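Local coordinates for protein ethylbenzene dehydrogenase beta-subunit (Aromatoleum aromaticum, PDB 2IVF) that carries three SF4 clusters and one Fe3-S4 cluster as the iron-sulfur subunit of a three-chain assembly, consistent with a role in electron transfer, at residues N55-P60 against G127-E132; I23-C28 against F145-M150; Y64-E69 against L85-D90; G47-R52 against G92-F97. All coordinates share one frame; numbering follows the deposited sequence.

Overall arrangement
Contacts 1 and 2 meet in one sheet, through segments 55-60 and 145-150: strands 55-59 and 141-149 are antiparallel neighbours, with T57 O 2.8 Å from L147 N, and the centres of the two contacts are about 12 Å apart. Both reach the same SF4, through V56 in contact 1 and through C28 and A148 in contact 2; M150 also touches a second SF4. Contacts 3 and 4 join loops on the same side of the chain's centre, about 13 Å apart centre to centre, with L88 O 2.8 Å from D93 N. Y64 of contact 3 packs on Y128 of contact 1, and Y128 N meets G92 O of contact 4 at 3.0 Å.

Contact 1 of 4, residues N55-P60 against G127-E132; sequences NVTTYP and GYNWDE
Y128 and N129 reach out of two overlapping beta turns, type II from G127 to W130 and type I from N129 to E132, onto strand 55-59, an outer strand of a three-stranded antiparallel sheet. The direct bond runs from V56 N to Y128 OH, 2.8 Å long and nearly straight at 169°. Y128 leaves its turn with CG anti to the backbone N (chi1 177°), and N55 CB meets the ring at its edge, in plane, 3.9 Å from CE1. N129 CB lies over one ring face, toward the rim. The hydroxyl has a further partner in Q32, while V56 touches an SF4 cluster.

Farther along the strand, water carries the contact. N129 OD1 accepts from a water that lies 2.6 Å from T58 OG1, while its ND2 bonds L867 of the alpha-subunit chain. With OG1 beside its own backbone N (chi1 -61°), T58 brings this oxygen to 3.6 Å from E132 CA, where D133 N also bonds it. A second water accepts from T58 N and lies 2.8 Å from both N129 OD1 and D131 OD1; D131 OD2 bonds K62 N. Just past the strand one water donates to P60 O and to D131 O, 2.7 Å from each.

Contact 2 of 4, residues I23-C28 against F145-M150; sequences IDLNKC and FYLARM. With SF4 (iron/sulfur cluster), chain T.
I23, L25 and C28 form a buried, mainly apolar contact with strand 141-149, where the end of strand 19-24 runs into the cysteine-rich loop of a ferredoxin-like cluster site. C28 opens the Cys-x-x-Cys-x-x-Cys sequence completed by C31 and C34; these two and C230 line the same SF4 pocket. C28 SG, anti to the backbone N (chi1 -179°), binds iron atom FE1 of the cluster at 2.3 Å. The same sulfur rests 3.6 Å from Y146 CB, and A148 CB comes within 4.0 Å of cluster sulfur S4, so A148 forms part of the wall of the cluster pocket.

L25, in the loop, and I23, at the end of strand 19-24, take different parts of segment 145-150. L25 forks over it: CD1 approaches F145 CE2 obliquely at 4.0 Å, while CD2 sits 3.3 Å from Y146 O and also touches L147 CD1. I23, farther on, places CD1 against A148 CB and, at 3.9 Å, against M150 SD; the M150 chain is bent at both chi2 and chi3 and also touches another SF4. No direct hydrogen bond joins the segments. Instead one water donates to L25 O and C28 O and accepts from Y146 N. Within segment 23-28, D24 OD1 accepts from N26 N at 2.9 Å in an Asx turn.

On this side, then, the ligand sulfur meets a methylene of Y146 and the cluster the methyl of A148, while SG also takes a hydrogen bond from a residue flanking the segments; this mixed setting may influence the cluster's redox potential.

Contact 3 of 4, residues Y64-E69 against L85-D90; sequences YPRDYE and LPTLID
R66 and D90 join two loops by a side-on salt bridge, R66 from the type II beta turn P65-Y68 and D90 from an ST motif begun by T87. NE and NH2 of R66 both donate to the one oxygen D90 OD1, at 2.8 and 2.9 Å. OD1 lies in the guanidinium plane; NE meets it nearly along the C-O axis and NH2 from above the carboxylate, the two planes being 63° apart. The arginine chain is extended up to CD and then bends, chi3 53° carrying NE round to the acid. I89 CG2 lies over one face of the guanidinium, 3.7 Å from NH2, and W126 adds a cation-pi contact.

The backbone doubles this link: R66 N donates to D90 O at 2.8 Å. Next to it, P65, which follows a cis peptide bond, sets its CB 4.2 Å from P86 CB. D90 is held from its own loop too. While OD1 serves the arginine, OD2 accepts from T87 N on its anti side but tilted out of the carboxylate plane, and K71 makes a long, weak ion pair with it. In return D90 N donates to T87 OG1, 3.0 Å away at 164°.

Contact 4 of 4, residues G47-R52 against G92-F97; sequences GTEHMR and GDDFQF
The guanidinium of R52 has D93 O at its edge and E49 O over the centre of one face, 4.2 Å above the plane. NH1 donates to D93 O at 3.0 Å and 153°, the oxygen tilted 18° from the guanidinium plane, and makes a weak bond to H50 O. The ring of F95 carries a water over one face, toward the rim, and D93 OD2, hydrogen-bonded to S117 OG, at its edge; M51 CG lies on a face of the H50 ring. That water ties the groups together, accepting from R52 NH2 and F95 N and donating to G92 O.

R52 bends at chi2 (88°), which turns CD, and its NH1 passes 3.4 Å from G92 C, at a residue without a side chain. D93 O also receives a CA-H...O contact from H50 CA, 3.5 Å away. D94 OD2 presses on E49 CB at 3.3 Å, yet the two like-charged carboxylates stay apart, E49 OE1 4.3 Å from D94 OD2; K118 pairs weakly, at long range, with D94.

Segment 47-52 connects helix 33-42, whose K39 bonds M51 O, to strand 55-59, and M51 touches strands 199-202 and 207-210; segment 92-97 leads into helix 99-104.

Contact 1 of 4, residues N55-P60 against G127-E132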
# COMPACT_ATOMS: atom_id res chain seq x y z
N ASN B 55 14.99 -0.16 -7.20
CA ASN B 55 14.34 1.09 -6.86
C ASN B 55 13.17 1.36 -7.80
O ASN B 55 13.20 0.99 -8.97
CB ASN B 55 15.32 2.26 -6.87
CG ASN B 55 16.15 2.32 -8.08
OD1 ASN B 55 17.24 1.70 -8.14
ND2 ASN B 55 15.71 3.07 -9.05
N VAL B 56 12.16 2.02 -7.27
CA VAL B 56 10.99 2.37 -8.09
C VAL B 56 10.57 3.78 -7.82
O VAL B 56 10.34 4.15 -6.68
CB VAL B 56 9.78 1.45 -7.86
CG1 VAL B 56 8.73 1.78 -8.88
CG2 VAL B 56 10.14 -0.03 -7.92
N THR B 57 10.54 4.61 -8.86
CA THR B 57 10.12 5.98 -8.68
C THR B 57 9.15 6.38 -9.76
O THR B 57 8.98 5.69 -10.75
CB THR B 57 11.32 6.95 -8.69
OG1 THR B 57 12.05 6.79 -9.92
CG2 THR B 57 12.28 6.69 -7.47
N THR B 58 8.55 7.52 -9.57
CA THR B 58 7.53 8.01 -10.50
C THR B 58 8.28 8.78 -11.60
O THR B 58 9.28 9.47 -11.34
CB THR B 58 6.46 8.86 -9.78
OG1 THR B 58 5.80 8.03 -8.79
CG2 THR B 58 5.40 9.47 -10.77
N TYR B 59 7.86 8.59 -12.83
CA TYR B 59 8.42 9.32 -13.96
C TYR B 59 7.31 10.09 -14.70
O TYR B 59 6.19 9.52 -14.86
CB TYR B 59 9.18 8.38 -14.92
CG TYR B 59 10.02 9.20 -15.87
CD1 TYR B 59 11.33 9.51 -15.56
CD2 TYR B 59 9.44 9.80 -16.97
CE1 TYR B 59 12.08 10.34 -16.38
CE2 TYR B 59 10.19 10.59 -17.82
CZ TYR B 59 11.51 10.89 -17.48
OH TYR B 59 12.26 11.69 -18.29
N PRO B 60 7.59 11.36 -15.13
CA PRO B 60 8.74 12.24 -14.81
C PRO B 60 8.97 12.37 -13.34
O PRO B 60 7.99 12.42 -12.53
CB PRO B 60 8.30 13.62 -15.32
CG PRO B 60 7.29 13.34 -16.32
CD PRO B 60 6.73 11.99 -16.13
N GLY B 127 13.89 12.34 0.23
CA GLY B 127 14.18 10.96 0.57
C GLY B 127 13.80 10.06 -0.59
O GLY B 127 13.32 10.52 -1.64
N TYR B 128 13.98 8.77 -0.38
CA TYR B 128 13.62 7.76 -1.37
C TYR B 128 12.15 7.98 -1.77
O TYR B 128 11.29 8.07 -0.89
CB TYR B 128 13.77 6.36 -0.76
CG TYR B 128 13.34 5.30 -1.74
CD1 TYR B 128 14.05 5.05 -2.89
CD2 TYR B 128 12.14 4.63 -1.57
CE1 TYR B 128 13.63 4.10 -3.82
CE2 TYR B 128 11.70 3.67 -2.47
CZ TYR B 128 12.44 3.43 -3.61
OH TYR B 128 12.00 2.48 -4.50
N ASN B 129 11.89 8.08 -3.07
CA ASN B 129 10.54 8.12 -3.60
C ASN B 129 9.75 9.33 -3.09
O ASN B 129 8.53 9.30 -2.97
CB ASN B 129 9.80 6.81 -3.25
CG ASN B 129 8.60 6.59 -4.12
OD1 ASN B 129 8.57 7.08 -5.25
ND2 ASN B 129 7.58 5.90 -3.60
N TRP B 130 10.48 10.41 -2.84
CA TRP B 130 9.87 11.63 -2.25
C TRP B 130 8.88 12.23 -3.25
O TRP B 130 7.85 12.82 -2.85
CB TRP B 130 10.97 12.63 -1.97
CG TRP B 130 10.55 13.85 -1.28
CD1 TRP B 130 10.20 15.02 -1.83
CD2 TRP B 130 10.51 14.04 0.14
NE1 TRP B 130 9.92 15.94 -0.84
CE2 TRP B 130 10.10 15.35 0.38
CE3 TRP B 130 10.78 13.22 1.24
CZ2 TRP B 130 9.95 15.88 1.67
CZ3 TRP B 130 10.55 13.71 2.53
CH2 TRP B 130 10.17 15.03 2.73
N ASP B 131 9.22 12.11 -4.54
CA ASP B 131 8.40 12.70 -5.62
C ASP B 131 7.39 11.72 -6.21
O ASP B 131 6.90 11.88 -7.35
CB ASP B 131 9.22 13.44 -6.69
CG ASP B 131 10.23 12.58 -7.42
OD1 ASP B 131 10.38 11.37 -7.12
OD2 ASP B 131 10.88 13.16 -8.31
N GLU B 132 7.01 10.77 -5.37
CA GLU B 132 5.99 9.81 -5.67
C GLU B 132 4.71 10.47 -6.18
O GLU B 132 4.20 11.41 -5.58
CB GLU B 132 5.71 8.97 -4.43
CG GLU B 132 4.82 7.75 -4.68
CD GLU B 132 4.66 6.91 -3.45
OE1 GLU B 132 4.69 7.48 -2.34
OE2 GLU B 132 4.47 5.69 -3.60
O HOH W 1 6.70 6.15 -7.23
O HOH W 2 9.00 8.97 -7.21
O HOH W 3 11.23 10.28 -9.49
O HOH W 4 7.39 12.60 -9.92

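Contact 2 of 4, residues I23-C28 against F145-M150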
# COMPACT_ATOMS: atom_id res chain seq x y z
N ILE B 23 11.12 -5.30 -18.10
CA ILE B 23 10.14 -4.68 -17.18
C ILE B 23 9.09 -4.00 -18.01
O ILE B 23 9.41 -3.15 -18.83
CB ILE B 23 10.83 -3.61 -16.29
CG1 ILE B 23 11.97 -4.29 -15.51
CG2 ILE B 23 9.79 -2.82 -15.44
CD1 ILE B 23 12.78 -3.39 -14.55
N ASP B 24 7.83 -4.39 -17.84
CA ASP B 24 6.74 -3.89 -18.69
C ASP B 24 6.13 -2.71 -17.98
O ASP B 24 5.37 -2.88 -17.05
CB ASP B 24 5.68 -4.97 -18.93
CG ASP B 24 4.63 -4.52 -19.92
OD1 ASP B 24 4.51 -3.28 -20.17
OD2 ASP B 24 3.89 -5.40 -20.43
N LEU B 25 6.38 -1.51 -18.49
CA LEU B 25 5.92 -0.31 -17.80
C LEU B 25 4.44 -0.15 -17.89
O LEU B 25 3.87 0.61 -17.10
CB LEU B 25 6.63 0.92 -18.33
CG LEU B 25 8.15 0.86 -18.15
CD1 LEU B 25 8.82 2.03 -18.76
CD2 LEU B 25 8.51 0.79 -16.62
N ASN B 26 3.80 -0.82 -18.84
CA ASN B 26 2.33 -0.81 -18.85
C ASN B 26 1.70 -1.47 -17.66
O ASN B 26 0.55 -1.16 -17.29
CB ASN B 26 1.84 -1.46 -20.14
CG ASN B 26 2.24 -0.69 -21.29
OD1 ASN B 26 1.69 0.41 -21.53
ND2 ASN B 26 3.29 -1.16 -22.00
N LYS B 27 2.40 -2.43 -17.08
CA LYS B 27 1.86 -3.25 -16.02
C LYS B 27 2.24 -2.77 -14.63
O LYS B 27 1.66 -3.25 -13.66
CB LYS B 27 2.26 -4.73 -16.20
CG LYS B 27 1.70 -5.35 -17.51
CD LYS B 27 2.08 -6.83 -17.68
CE LYS B 27 1.10 -7.75 -16.96
NZ LYS B 27 1.48 -9.20 -17.00
N CYS B 28 3.24 -1.88 -14.53
CA CYS B 28 3.77 -1.51 -13.26
C CYS B 28 2.82 -0.59 -12.55
O CYS B 28 2.35 0.37 -13.11
CB CYS B 28 5.17 -0.86 -13.34
SG CYS B 28 5.79 -0.45 -11.73
N PHE B 145 4.08 7.45 -15.00
CA PHE B 145 4.11 6.00 -14.91
C PHE B 145 5.20 5.69 -13.89
O PHE B 145 5.91 6.62 -13.47
CB PHE B 145 4.40 5.35 -16.28
CG PHE B 145 5.64 5.81 -16.93
CD1 PHE B 145 5.62 6.90 -17.79
CD2 PHE B 145 6.86 5.17 -16.71
CE1 PHE B 145 6.75 7.33 -18.43
CE2 PHE B 145 8.01 5.62 -17.32
CZ PHE B 145 7.95 6.70 -18.22
N TYR B 146 5.35 4.42 -13.51
CA TYR B 146 6.30 4.03 -12.50
C TYR B 146 7.48 3.34 -13.14
O TYR B 146 7.32 2.56 -14.10
CB TYR B 146 5.63 3.16 -11.46
CG TYR B 146 4.46 3.86 -10.81
CD1 TYR B 146 4.69 4.90 -9.91
CD2 TYR B 146 3.15 3.47 -11.04
CE1 TYR B 146 3.64 5.57 -9.32
CE2 TYR B 146 2.05 4.12 -10.40
CZ TYR B 146 2.33 5.16 -9.53
OH TYR B 146 1.29 5.80 -8.90
N LEU B 147 8.68 3.65 -12.64
CA LEU B 147 9.88 3.22 -13.31
C LEU B 147 10.80 2.47 -12.34
O LEU B 147 11.47 3.09 -11.48
CB LEU B 147 10.60 4.42 -13.90
CG LEU B 147 11.92 4.11 -14.64
CD1 LEU B 147 11.67 3.11 -15.78
CD2 LEU B 147 12.62 5.41 -15.17
N ALA B 148 10.77 1.14 -12.47
CA ALA B 148 11.61 0.23 -11.72
C ALA B 148 12.95 0.11 -12.36
O ALA B 148 13.08 0.03 -13.60
CB ALA B 148 10.94 -1.18 -11.58
N ARG B 149 13.97 0.11 -11.51
CA ARG B 149 15.32 0.07 -11.97
C ARG B 149 16.18 -0.75 -11.02
O ARG B 149 15.94 -0.77 -9.81
CB ARG B 149 15.89 1.48 -12.09
CG ARG B 149 15.23 2.35 -13.17
CD ARG B 149 15.71 3.76 -13.10
NE ARG B 149 17.14 3.67 -13.28
CZ ARG B 149 18.06 4.27 -12.55
NH1 ARG B 149 17.74 5.09 -11.58
NH2 ARG B 149 19.34 4.04 -12.80
N MET B 150 17.20 -1.36 -11.57
CA MET B 150 18.23 -2.03 -10.79
C MET B 150 19.53 -1.84 -11.56
O MET B 150 19.56 -1.09 -12.54
CB MET B 150 17.94 -3.55 -10.68
CG MET B 150 16.56 -3.94 -10.31
SD MET B 150 15.40 -4.13 -11.70
CE MET B 150 15.96 -5.75 -12.31
FE1 SF4 T . 6.15 -2.31 -10.47
FE2 SF4 T . 7.92 -3.35 -8.65
FE3 SF4 T . 6.19 -4.92 -9.99
FE4 SF4 T . 5.19 -3.32 -8.05
S1 SF4 T . 6.65 -5.01 -7.75
S2 SF4 T . 4.33 -3.67 -10.15
S3 SF4 T . 6.57 -1.52 -8.36
S4 SF4 T . 7.92 -3.67 -10.91
O HOH W 5 3.63 2.34 -14.72

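Contact 3 of 4, residues Y64-E69 against L85-D90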
# COMPACT_ATOMS: atom_id res chain seq x y z
N TYR B 64 16.20 7.97 -8.97
CA TYR B 64 16.90 7.42 -7.85
C TYR B 64 18.26 6.93 -8.30
O TYR B 64 18.33 6.20 -9.24
CB TYR B 64 16.15 6.24 -7.24
CG TYR B 64 16.94 5.64 -6.09
CD1 TYR B 64 16.90 6.21 -4.85
CD2 TYR B 64 17.81 4.59 -6.29
CE1 TYR B 64 17.62 5.70 -3.80
CE2 TYR B 64 18.53 4.07 -5.25
CZ TYR B 64 18.45 4.63 -4.00
OH TYR B 64 19.22 4.10 -2.97
N PRO B 65 19.35 7.36 -7.65
CA PRO B 65 19.37 8.44 -6.71
C PRO B 65 18.87 9.71 -7.38
O PRO B 65 18.80 9.77 -8.62
CB PRO B 65 20.84 8.59 -6.35
CG PRO B 65 21.44 7.29 -6.69
CD PRO B 65 20.67 6.72 -7.81
N ARG B 66 18.52 10.67 -6.55
CA ARG B 66 18.10 11.98 -6.99
C ARG B 66 19.00 12.56 -8.09
O ARG B 66 20.21 12.69 -7.92
CB ARG B 66 18.10 12.94 -5.81
CG ARG B 66 17.51 14.31 -6.14
CD ARG B 66 17.33 15.15 -4.90
NE ARG B 66 18.52 15.29 -4.08
CZ ARG B 66 18.61 16.09 -3.02
NH1 ARG B 66 17.59 16.88 -2.64
NH2 ARG B 66 19.75 16.16 -2.34
N ASP B 67 18.37 12.92 -9.20
CA ASP B 67 18.98 13.58 -10.31
C ASP B 67 20.12 12.75 -10.85
O ASP B 67 21.07 13.31 -11.30
CB ASP B 67 19.42 15.00 -9.94
CG ASP B 67 18.23 15.96 -9.80
OD1 ASP B 67 17.18 15.68 -10.38
OD2 ASP B 67 18.37 16.99 -9.13
N TYR B 68 20.01 11.43 -10.81
CA TYR B 68 21.10 10.55 -11.34
C TYR B 68 21.47 10.87 -12.79
O TYR B 68 22.63 10.68 -13.25
CB TYR B 68 20.71 9.08 -11.20
CG TYR B 68 19.86 8.48 -12.32
CD1 TYR B 68 18.48 8.52 -12.29
CD2 TYR B 68 20.47 7.88 -13.41
CE1 TYR B 68 17.72 7.97 -13.30
CE2 TYR B 68 19.74 7.33 -14.42
CZ TYR B 68 18.36 7.36 -14.37
OH TYR B 68 17.68 6.79 -15.40
N GLU B 69 20.48 11.35 -13.54
CA GLU B 69 20.63 11.68 -14.97
C GLU B 69 21.43 12.93 -15.16
O GLU B 69 21.79 13.27 -16.30
CB GLU B 69 19.23 11.82 -15.65
CG GLU B 69 18.45 10.57 -15.64
CD GLU B 69 16.96 10.72 -15.98
OE1 GLU B 69 16.32 11.56 -15.34
OE2 GLU B 69 16.43 9.99 -16.86
N LEU B 85 29.52 12.12 -7.12
CA LEU B 85 29.06 11.18 -6.14
C LEU B 85 27.74 11.63 -5.58
O LEU B 85 27.59 12.81 -5.21
CB LEU B 85 30.07 11.04 -5.01
CG LEU B 85 31.37 10.38 -5.44
CD1 LEU B 85 32.41 10.55 -4.38
CD2 LEU B 85 31.13 8.92 -5.76
N PRO B 86 26.78 10.72 -5.50
CA PRO B 86 25.59 11.02 -4.74
C PRO B 86 25.83 11.09 -3.25
O PRO B 86 26.72 10.41 -2.69
CB PRO B 86 24.67 9.84 -5.03
CG PRO B 86 25.30 9.08 -6.07
CD PRO B 86 26.72 9.39 -6.10
N THR B 87 24.97 11.86 -2.61
CA THR B 87 24.99 12.00 -1.17
C THR B 87 24.02 10.98 -0.58
O THR B 87 23.28 10.30 -1.32
CB THR B 87 24.54 13.40 -0.78
OG1 THR B 87 23.21 13.57 -1.31
CG2 THR B 87 25.51 14.50 -1.33
N LEU B 88 24.03 10.85 0.75
CA LEU B 88 23.10 9.99 1.45
C LEU B 88 21.66 10.38 1.13
O LEU B 88 20.79 9.52 0.89
CB LEU B 88 23.31 10.08 2.96
CG LEU B 88 22.38 9.24 3.84
CD1 LEU B 88 22.23 7.86 3.25
CD2 LEU B 88 22.88 9.20 5.30
N ILE B 89 21.42 11.70 1.14
CA ILE B 89 20.08 12.20 0.82
C ILE B 89 19.73 11.88 -0.61
O ILE B 89 18.64 11.36 -0.86
CB ILE B 89 19.92 13.72 1.12
CG1 ILE B 89 20.00 13.95 2.62
CG2 ILE B 89 18.55 14.27 0.64
CD1 ILE B 89 20.30 15.37 2.96
N ASP B 90 20.65 12.12 -1.55
CA ASP B 90 20.41 11.76 -2.97
C ASP B 90 20.01 10.29 -3.07
O ASP B 90 19.17 9.91 -3.90
CB ASP B 90 21.65 11.96 -3.84
CG ASP B 90 22.03 13.39 -4.06
OD1 ASP B 90 21.16 14.28 -4.05
OD2 ASP B 90 23.25 13.64 -4.30

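Contact 4 of 4, residues G47-R52 against G92-F97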
# COMPACT_ATOMS: atom_id res chain seq x y z
N GLY B 47 25.12 -0.05 7.10
CA GLY B 47 25.79 0.55 5.97
C GLY B 47 25.13 0.32 4.62
O GLY B 47 25.59 0.87 3.65
N THR B 48 24.05 -0.48 4.55
CA THR B 48 23.30 -0.73 3.28
C THR B 48 21.87 -0.17 3.31
O THR B 48 21.13 -0.26 2.33
CB THR B 48 23.19 -2.23 3.01
OG1 THR B 48 22.34 -2.83 4.01
CG2 THR B 48 24.62 -2.93 3.00
N GLU B 49 21.48 0.40 4.44
CA GLU B 49 20.09 0.75 4.69
C GLU B 49 19.55 1.76 3.71
O GLU B 49 18.38 1.72 3.36
CB GLU B 49 19.93 1.31 6.11
CG GLU B 49 20.30 0.34 7.19
CD GLU B 49 21.64 0.63 7.84
OE1 GLU B 49 22.58 1.11 7.14
OE2 GLU B 49 21.74 0.37 9.06
N HIS B 50 20.39 2.69 3.26
CA HIS B 50 20.03 3.63 2.23
C HIS B 50 19.95 3.03 0.82
O HIS B 50 19.49 3.70 -0.07
CB HIS B 50 21.03 4.76 2.16
CG HIS B 50 22.42 4.33 1.78
ND1 HIS B 50 23.24 3.64 2.64
CD2 HIS B 50 23.11 4.44 0.61
CE1 HIS B 50 24.40 3.39 2.04
NE2 HIS B 50 24.35 3.89 0.82
N MET B 51 20.49 1.83 0.62
CA MET B 51 20.60 1.29 -0.72
C MET B 51 19.31 0.66 -1.14
O MET B 51 18.79 -0.24 -0.45
CB MET B 51 21.68 0.23 -0.76
CG MET B 51 23.04 0.67 -0.27
SD MET B 51 24.19 -0.73 -0.34
CE MET B 51 25.72 0.02 0.25
N ARG B 52 18.80 1.12 -2.28
CA ARG B 52 17.65 0.50 -2.94
C ARG B 52 18.13 -0.02 -4.25
O ARG B 52 17.97 0.61 -5.31
CB ARG B 52 16.49 1.51 -3.11
CG ARG B 52 15.74 1.77 -1.83
CD ARG B 52 16.39 2.89 -1.04
NE ARG B 52 15.64 3.19 0.19
CZ ARG B 52 15.95 4.17 1.01
NH1 ARG B 52 17.01 4.91 0.77
NH2 ARG B 52 15.21 4.41 2.08
N GLY B 92 18.42 8.53 -1.03
CA GLY B 92 17.13 8.21 -0.42
C GLY B 92 17.12 8.30 1.10
O GLY B 92 16.07 8.12 1.71
N ASP B 93 18.29 8.55 1.70
CA ASP B 93 18.43 8.76 3.13
C ASP B 93 18.13 7.43 3.80
O ASP B 93 18.07 6.41 3.14
CB ASP B 93 17.46 9.84 3.62
CG ASP B 93 18.00 10.64 4.84
OD1 ASP B 93 18.36 10.01 5.87
OD2 ASP B 93 18.01 11.89 4.76
N ASP B 94 17.95 7.45 5.12
CA ASP B 94 17.62 6.26 5.90
C ASP B 94 16.88 6.84 7.11
O ASP B 94 17.42 7.00 8.22
CB ASP B 94 18.88 5.50 6.29
CG ASP B 94 18.61 4.33 7.23
OD1 ASP B 94 17.50 3.78 7.20
OD2 ASP B 94 19.53 3.98 7.99
N PHE B 95 15.62 7.22 6.85
CA PHE B 95 14.87 8.01 7.82
C PHE B 95 14.80 7.30 9.16
O PHE B 95 14.53 6.11 9.22
CB PHE B 95 13.45 8.26 7.36
CG PHE B 95 13.32 9.22 6.21
CD1 PHE B 95 14.38 9.97 5.74
CD2 PHE B 95 12.08 9.37 5.60
CE1 PHE B 95 14.22 10.83 4.69
CE2 PHE B 95 11.93 10.24 4.54
CZ PHE B 95 12.99 10.96 4.11
N GLN B 96 15.06 8.05 10.22
CA GLN B 96 14.89 7.56 11.58
C GLN B 96 13.54 8.08 12.06
O GLN B 96 13.13 9.18 11.70
CB GLN B 96 15.99 8.10 12.43
CG GLN B 96 17.40 7.83 11.79
CD GLN B 96 17.69 6.35 11.79
OE1 GLN B 96 17.71 5.72 12.85
NE2 GLN B 96 17.87 5.77 10.60
N PHE B 97 12.89 7.31 12.92
CA PHE B 97 11.57 7.68 13.42
C PHE B 97 11.58 7.76 14.92
O PHE B 97 12.53 7.33 15.54
CB PHE B 97 10.54 6.69 12.91
CG PHE B 97 10.30 6.83 11.43
CD1 PHE B 97 9.35 7.70 10.96
CD2 PHE B 97 11.07 6.14 10.51
CE1 PHE B 97 9.16 7.87 9.59
CE2 PHE B 97 10.87 6.31 9.18
CZ PHE B 97 9.91 7.19 8.71
O HOH W 6 14.89 6.86 3.95